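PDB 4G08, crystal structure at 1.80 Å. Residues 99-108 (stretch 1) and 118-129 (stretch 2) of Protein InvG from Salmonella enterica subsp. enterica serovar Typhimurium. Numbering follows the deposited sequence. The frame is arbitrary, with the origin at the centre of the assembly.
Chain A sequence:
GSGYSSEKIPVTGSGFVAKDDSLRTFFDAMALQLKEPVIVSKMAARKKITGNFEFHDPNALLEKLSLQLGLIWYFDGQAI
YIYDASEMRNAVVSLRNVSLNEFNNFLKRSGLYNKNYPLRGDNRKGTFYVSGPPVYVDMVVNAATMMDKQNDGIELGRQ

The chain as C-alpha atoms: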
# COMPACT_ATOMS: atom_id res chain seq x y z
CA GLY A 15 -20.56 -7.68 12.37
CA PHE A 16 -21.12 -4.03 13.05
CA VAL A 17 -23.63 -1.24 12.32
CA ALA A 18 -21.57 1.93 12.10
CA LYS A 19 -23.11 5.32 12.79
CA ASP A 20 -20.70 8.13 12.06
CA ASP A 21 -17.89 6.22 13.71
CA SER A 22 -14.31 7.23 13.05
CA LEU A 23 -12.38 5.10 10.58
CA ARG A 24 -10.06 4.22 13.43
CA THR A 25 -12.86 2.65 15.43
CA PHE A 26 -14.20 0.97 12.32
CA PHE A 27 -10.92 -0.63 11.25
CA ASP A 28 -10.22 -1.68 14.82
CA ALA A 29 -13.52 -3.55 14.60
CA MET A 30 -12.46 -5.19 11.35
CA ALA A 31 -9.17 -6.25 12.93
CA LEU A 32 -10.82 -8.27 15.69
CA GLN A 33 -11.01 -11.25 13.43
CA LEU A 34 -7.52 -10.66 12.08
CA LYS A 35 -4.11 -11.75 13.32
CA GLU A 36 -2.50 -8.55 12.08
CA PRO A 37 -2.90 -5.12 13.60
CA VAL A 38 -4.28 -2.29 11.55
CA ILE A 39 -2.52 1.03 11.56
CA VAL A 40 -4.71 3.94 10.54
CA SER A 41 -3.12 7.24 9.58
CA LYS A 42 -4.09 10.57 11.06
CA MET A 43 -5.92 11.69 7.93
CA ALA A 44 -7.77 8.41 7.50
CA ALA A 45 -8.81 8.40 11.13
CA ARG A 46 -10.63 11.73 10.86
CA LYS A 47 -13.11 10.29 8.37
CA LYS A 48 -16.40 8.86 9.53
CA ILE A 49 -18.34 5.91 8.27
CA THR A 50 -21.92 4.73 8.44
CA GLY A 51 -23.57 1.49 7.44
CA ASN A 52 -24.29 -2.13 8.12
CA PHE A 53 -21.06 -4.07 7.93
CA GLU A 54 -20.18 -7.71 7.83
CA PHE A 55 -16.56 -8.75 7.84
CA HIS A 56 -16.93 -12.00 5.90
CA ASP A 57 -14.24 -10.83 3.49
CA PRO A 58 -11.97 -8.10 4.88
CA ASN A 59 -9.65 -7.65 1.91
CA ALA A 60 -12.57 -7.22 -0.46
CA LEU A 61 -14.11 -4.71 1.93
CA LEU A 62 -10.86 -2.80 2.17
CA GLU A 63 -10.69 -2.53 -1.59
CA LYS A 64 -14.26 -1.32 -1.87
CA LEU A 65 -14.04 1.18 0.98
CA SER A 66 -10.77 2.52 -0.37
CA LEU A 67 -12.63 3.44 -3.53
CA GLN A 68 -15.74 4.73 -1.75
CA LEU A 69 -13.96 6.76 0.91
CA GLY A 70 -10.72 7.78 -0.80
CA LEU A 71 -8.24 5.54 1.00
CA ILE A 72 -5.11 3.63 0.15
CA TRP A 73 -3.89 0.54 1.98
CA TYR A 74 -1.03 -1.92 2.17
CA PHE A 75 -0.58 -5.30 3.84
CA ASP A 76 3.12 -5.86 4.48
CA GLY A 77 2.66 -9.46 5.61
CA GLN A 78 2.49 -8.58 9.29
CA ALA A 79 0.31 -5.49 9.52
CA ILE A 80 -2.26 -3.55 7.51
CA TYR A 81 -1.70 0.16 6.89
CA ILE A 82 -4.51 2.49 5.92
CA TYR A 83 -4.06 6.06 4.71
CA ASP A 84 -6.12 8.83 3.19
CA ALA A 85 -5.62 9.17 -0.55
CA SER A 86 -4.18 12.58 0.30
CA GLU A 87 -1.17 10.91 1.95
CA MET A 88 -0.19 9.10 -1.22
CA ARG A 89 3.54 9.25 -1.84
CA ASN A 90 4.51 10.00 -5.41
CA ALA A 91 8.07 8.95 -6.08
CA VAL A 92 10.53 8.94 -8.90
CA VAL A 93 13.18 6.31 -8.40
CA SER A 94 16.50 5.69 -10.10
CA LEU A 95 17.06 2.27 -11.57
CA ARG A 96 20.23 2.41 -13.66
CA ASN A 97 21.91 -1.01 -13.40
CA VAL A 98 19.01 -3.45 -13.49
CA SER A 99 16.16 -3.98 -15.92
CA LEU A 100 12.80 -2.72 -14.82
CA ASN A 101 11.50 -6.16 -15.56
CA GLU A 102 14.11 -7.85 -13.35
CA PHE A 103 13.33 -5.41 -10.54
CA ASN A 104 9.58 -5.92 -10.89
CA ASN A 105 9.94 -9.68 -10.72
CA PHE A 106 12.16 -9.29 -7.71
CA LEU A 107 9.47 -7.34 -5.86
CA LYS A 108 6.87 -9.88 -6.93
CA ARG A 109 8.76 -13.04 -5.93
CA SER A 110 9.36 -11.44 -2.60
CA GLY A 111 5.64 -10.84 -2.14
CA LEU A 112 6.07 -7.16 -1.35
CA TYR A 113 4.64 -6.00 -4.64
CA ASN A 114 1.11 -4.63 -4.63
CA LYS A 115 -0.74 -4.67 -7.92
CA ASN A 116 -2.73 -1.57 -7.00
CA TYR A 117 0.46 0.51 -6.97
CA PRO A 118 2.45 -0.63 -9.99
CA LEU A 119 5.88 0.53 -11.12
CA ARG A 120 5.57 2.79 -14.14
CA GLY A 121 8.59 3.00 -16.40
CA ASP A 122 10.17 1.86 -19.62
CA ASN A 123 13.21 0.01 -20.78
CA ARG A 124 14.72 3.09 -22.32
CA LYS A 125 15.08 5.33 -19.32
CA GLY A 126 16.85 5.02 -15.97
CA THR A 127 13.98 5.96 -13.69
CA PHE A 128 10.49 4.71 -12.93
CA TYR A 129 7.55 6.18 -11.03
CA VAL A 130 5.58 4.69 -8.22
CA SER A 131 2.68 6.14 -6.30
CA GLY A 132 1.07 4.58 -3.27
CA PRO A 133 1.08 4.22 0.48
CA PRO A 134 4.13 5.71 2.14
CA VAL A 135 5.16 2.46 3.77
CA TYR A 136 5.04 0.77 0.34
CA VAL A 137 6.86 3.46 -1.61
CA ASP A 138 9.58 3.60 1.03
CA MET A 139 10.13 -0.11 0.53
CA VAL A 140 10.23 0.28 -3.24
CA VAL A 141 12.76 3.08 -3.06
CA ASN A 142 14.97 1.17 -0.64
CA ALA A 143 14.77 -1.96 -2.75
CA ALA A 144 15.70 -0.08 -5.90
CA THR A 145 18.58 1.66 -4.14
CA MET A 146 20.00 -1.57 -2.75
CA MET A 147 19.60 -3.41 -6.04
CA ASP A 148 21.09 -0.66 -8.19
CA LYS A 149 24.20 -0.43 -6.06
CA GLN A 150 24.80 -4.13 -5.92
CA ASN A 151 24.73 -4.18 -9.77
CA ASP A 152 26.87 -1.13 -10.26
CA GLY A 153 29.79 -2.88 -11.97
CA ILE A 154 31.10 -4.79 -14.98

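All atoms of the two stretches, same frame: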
# COMPACT_ATOMS: atom_id res chain seq x y z
N SER A 99 17.33 -4.17 -15.07
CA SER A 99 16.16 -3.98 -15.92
C SER A 99 14.94 -3.79 -15.06
O SER A 99 14.83 -4.37 -13.98
CB SER A 99 15.94 -5.15 -16.87
OG SER A 99 15.65 -6.35 -16.17
N LEU A 100 14.02 -2.96 -15.54
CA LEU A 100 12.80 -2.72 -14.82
C LEU A 100 12.08 -4.04 -14.63
O LEU A 100 11.54 -4.30 -13.59
CB LEU A 100 11.93 -1.72 -15.55
CG LEU A 100 10.57 -1.45 -14.92
CD1 LEU A 100 10.68 -1.04 -13.49
CD2 LEU A 100 9.77 -0.41 -15.70
N ASN A 101 12.14 -4.88 -15.65
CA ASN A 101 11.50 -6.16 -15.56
C ASN A 101 12.10 -7.08 -14.51
O ASN A 101 11.38 -7.72 -13.80
CB ASN A 101 11.38 -6.83 -16.93
CG ASN A 101 10.34 -7.92 -16.96
OD1 ASN A 101 9.16 -7.64 -17.03
ND2 ASN A 101 10.77 -9.14 -16.87
N GLU A 102 13.40 -7.09 -14.39
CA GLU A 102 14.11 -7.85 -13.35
C GLU A 102 13.73 -7.33 -11.96
O GLU A 102 13.57 -8.11 -11.03
CB GLU A 102 15.62 -7.69 -13.58
CG GLU A 102 16.54 -8.56 -12.73
CD GLU A 102 18.01 -8.22 -12.95
OE1 GLU A 102 18.31 -7.43 -13.88
OE2 GLU A 102 18.86 -8.71 -12.17
N PHE A 103 13.66 -6.02 -11.82
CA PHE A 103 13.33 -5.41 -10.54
C PHE A 103 11.88 -5.68 -10.12
O PHE A 103 11.62 -6.14 -9.01
CB PHE A 103 13.58 -3.91 -10.60
CG PHE A 103 13.31 -3.22 -9.31
CD1 PHE A 103 14.03 -3.54 -8.18
CD2 PHE A 103 12.26 -2.34 -9.20
CE1 PHE A 103 13.76 -2.93 -6.98
CE2 PHE A 103 11.95 -1.76 -8.00
CZ PHE A 103 12.71 -2.05 -6.88
N ASN A 104 10.98 -5.57 -11.09
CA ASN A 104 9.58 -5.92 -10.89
C ASN A 104 9.44 -7.34 -10.38
O ASN A 104 8.73 -7.60 -9.41
CB ASN A 104 8.84 -5.82 -12.21
CG ASN A 104 7.96 -4.60 -12.28
OD1 ASN A 104 7.05 -4.42 -11.47
ND2 ASN A 104 8.16 -3.81 -13.32
N ASN A 105 10.03 -8.28 -11.11
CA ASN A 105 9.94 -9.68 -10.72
C ASN A 105 10.50 -9.90 -9.34
O ASN A 105 9.97 -10.69 -8.56
CB ASN A 105 10.68 -10.55 -11.71
CG ASN A 105 9.98 -10.63 -13.03
OD1 ASN A 105 8.81 -10.25 -13.15
ND2 ASN A 105 10.71 -11.04 -14.06
N PHE A 106 11.55 -9.16 -9.01
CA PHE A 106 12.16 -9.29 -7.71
C PHE A 106 11.17 -8.89 -6.62
O PHE A 106 11.01 -9.60 -5.62
CB PHE A 106 13.40 -8.43 -7.65
CG PHE A 106 13.98 -8.32 -6.28
CD1 PHE A 106 14.61 -9.40 -5.70
CD2 PHE A 106 13.79 -7.18 -5.54
CE1 PHE A 106 15.13 -9.31 -4.43
CE2 PHE A 106 14.28 -7.09 -4.26
CZ PHE A 106 14.95 -8.16 -3.70
N LEU A 107 10.47 -7.78 -6.83
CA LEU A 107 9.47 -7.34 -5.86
C LEU A 107 8.36 -8.37 -5.75
O LEU A 107 7.78 -8.55 -4.68
CB LEU A 107 8.87 -6.00 -6.25
CG LEU A 107 9.84 -4.83 -6.26
CD1 LEU A 107 9.07 -3.58 -6.64
CD2 LEU A 107 10.49 -4.67 -4.90
N LYS A 108 7.97 -8.93 -6.88
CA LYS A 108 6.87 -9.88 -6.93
C LYS A 108 7.20 -11.17 -6.18
O LYS A 108 6.44 -11.61 -5.32
CB LYS A 108 6.51 -10.19 -8.37
CG LYS A 108 5.68 -9.09 -8.99
CD LYS A 108 5.53 -9.25 -10.49
CE LYS A 108 4.59 -8.18 -11.01
NZ LYS A 108 4.44 -8.22 -12.49
N PRO A 118 1.46 -0.04 -9.11
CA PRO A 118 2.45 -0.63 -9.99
C PRO A 118 3.60 0.32 -10.29
O PRO A 118 3.47 1.53 -10.12
CB PRO A 118 1.66 -0.91 -11.27
CG PRO A 118 0.61 0.14 -11.28
CD PRO A 118 0.23 0.31 -9.84
N LEU A 119 4.74 -0.25 -10.66
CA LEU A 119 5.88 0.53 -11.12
C LEU A 119 5.62 0.97 -12.55
O LEU A 119 5.15 0.18 -13.37
CB LEU A 119 7.13 -0.34 -11.09
CG LEU A 119 7.87 -0.40 -9.77
CD1 LEU A 119 6.92 -0.55 -8.60
CD2 LEU A 119 8.89 -1.52 -9.78
N ARG A 120 5.86 2.24 -12.82
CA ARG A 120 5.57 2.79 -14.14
C ARG A 120 6.85 3.31 -14.75
O ARG A 120 7.39 4.32 -14.31
CB ARG A 120 4.55 3.92 -14.03
CG ARG A 120 3.16 3.44 -13.68
CD ARG A 120 2.57 4.24 -12.54
NE ARG A 120 2.67 5.67 -12.78
CZ ARG A 120 2.80 6.57 -11.81
NH1 ARG A 120 2.84 6.17 -10.55
NH2 ARG A 120 2.84 7.86 -12.11
N GLY A 121 7.31 2.65 -15.80
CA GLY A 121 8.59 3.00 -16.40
C GLY A 121 8.70 2.50 -17.81
O GLY A 121 7.70 2.17 -18.44
N ASP A 122 9.92 2.51 -18.34
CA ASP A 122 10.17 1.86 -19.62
C ASP A 122 11.63 1.51 -19.77
O ASP A 122 12.48 2.01 -19.05
CB ASP A 122 9.72 2.73 -20.79
CG ASP A 122 10.46 4.05 -20.85
OD1 ASP A 122 10.39 4.80 -19.85
OD2 ASP A 122 10.79 4.47 -21.98
N ASN A 123 11.90 0.61 -20.71
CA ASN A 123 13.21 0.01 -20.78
C ASN A 123 14.20 0.93 -21.44
O ASN A 123 15.32 0.53 -21.73
CB ASN A 123 13.17 -1.30 -21.54
CG ASN A 123 12.32 -1.22 -22.77
OD1 ASN A 123 12.51 -0.34 -23.61
ND2 ASN A 123 11.27 -2.03 -22.81
N ARG A 124 13.81 2.18 -21.66
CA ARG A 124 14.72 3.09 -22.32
C ARG A 124 15.36 4.05 -21.37
O ARG A 124 16.49 4.49 -21.59
CB ARG A 124 14.03 3.83 -23.43
CG ARG A 124 13.92 2.95 -24.64
CD ARG A 124 12.57 3.09 -25.27
NE ARG A 124 12.63 4.14 -26.26
CZ ARG A 124 11.94 4.15 -27.39
NH1 ARG A 124 11.05 3.21 -27.66
NH2 ARG A 124 12.15 5.13 -28.25
N LYS A 125 14.64 4.34 -20.29
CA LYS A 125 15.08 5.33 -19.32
C LYS A 125 15.49 4.72 -17.98
O LYS A 125 15.18 3.57 -17.71
CB LYS A 125 13.98 6.36 -19.12
CG LYS A 125 12.96 5.90 -18.15
CD LYS A 125 12.12 7.03 -17.56
CE LYS A 125 10.90 7.27 -18.36
NZ LYS A 125 9.75 7.58 -17.53
N GLY A 126 16.18 5.51 -17.17
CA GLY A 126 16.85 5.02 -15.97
C GLY A 126 16.11 5.38 -14.70
O GLY A 126 16.67 5.34 -13.60
N THR A 127 14.85 5.77 -14.84
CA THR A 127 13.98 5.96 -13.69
C THR A 127 12.62 5.33 -13.94
O THR A 127 12.28 4.99 -15.07
CB THR A 127 13.77 7.44 -13.39
OG1 THR A 127 13.21 8.09 -14.54
N PHE A 128 11.89 5.13 -12.85
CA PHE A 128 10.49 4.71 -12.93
C PHE A 128 9.71 5.45 -11.86
O PHE A 128 10.30 6.05 -10.96
CB PHE A 128 10.36 3.20 -12.74
CG PHE A 128 10.73 2.72 -11.36
CD1 PHE A 128 9.83 2.82 -10.33
CD2 PHE A 128 11.95 2.12 -11.12
CE1 PHE A 128 10.15 2.38 -9.07
CE2 PHE A 128 12.28 1.67 -9.86
CZ PHE A 128 11.38 1.81 -8.83
N TYR A 129 8.39 5.55 -12.04
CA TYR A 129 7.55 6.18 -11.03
C TYR A 129 6.76 5.15 -10.26
O TYR A 129 6.47 4.06 -10.75
CB TYR A 129 6.56 7.17 -11.65
CG TYR A 129 7.20 8.19 -12.54
CD1 TYR A 129 7.92 9.25 -12.02
CD2 TYR A 129 7.04 8.12 -13.91
CE1 TYR A 129 8.54 10.16 -12.85
CE2 TYR A 129 7.59 9.05 -14.74
CZ TYR A 129 8.39 10.05 -14.21
OH TYR A 129 9.10 10.88 -15.05
O HOH W 1 4.50 -3.08 -11.59
O HOH W 2 6.73 -1.77 -14.62

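The contact is built on apolar packing, with no direct hydrogen bond between the two stretches. Leu100, Phe103 and Leu107, spaced three and four residues apart, all point toward the second stretch, and Leu119 points back among them. A single methyl does much of the work: Leu119 CD2 lies 3.5 Å from Phe103 CD2, at the edge of that ring, 3.8 Å from Leu107 CD1 and 4.1 Å from Leu100 CD1. Phe128 adds a second apolar surface, its CD2 4.1 Å from Leu100 CD1. The Phe103 and Phe128 rings are inclined by 30° but slid apart, so they barely overlap, although Phe103 CE2 and Phe128 CZ approach to 3.7 Å.

Leu100 packs against the backbone at Gly121: CD2 sits 3.7 Å from Gly121 CA, and a beta carbon there would clash with it.

Polar linkage is left to water. Asn104 uses both ends of its amide: OD1 accepts from water 1 (2.9 Å from its O), which accepts from Leu119 N at 3.0 Å, while ND2 donates to water 2 (2.8 Å to its O), which donates to Leu119 O at 2.8 Å. The backbone polar groups of Leu119 are thus satisfied beside its apolar methyl contacts.

Just before the helix, Ser99 OG caps its start by accepting from Glu102 N at 3.0 Å.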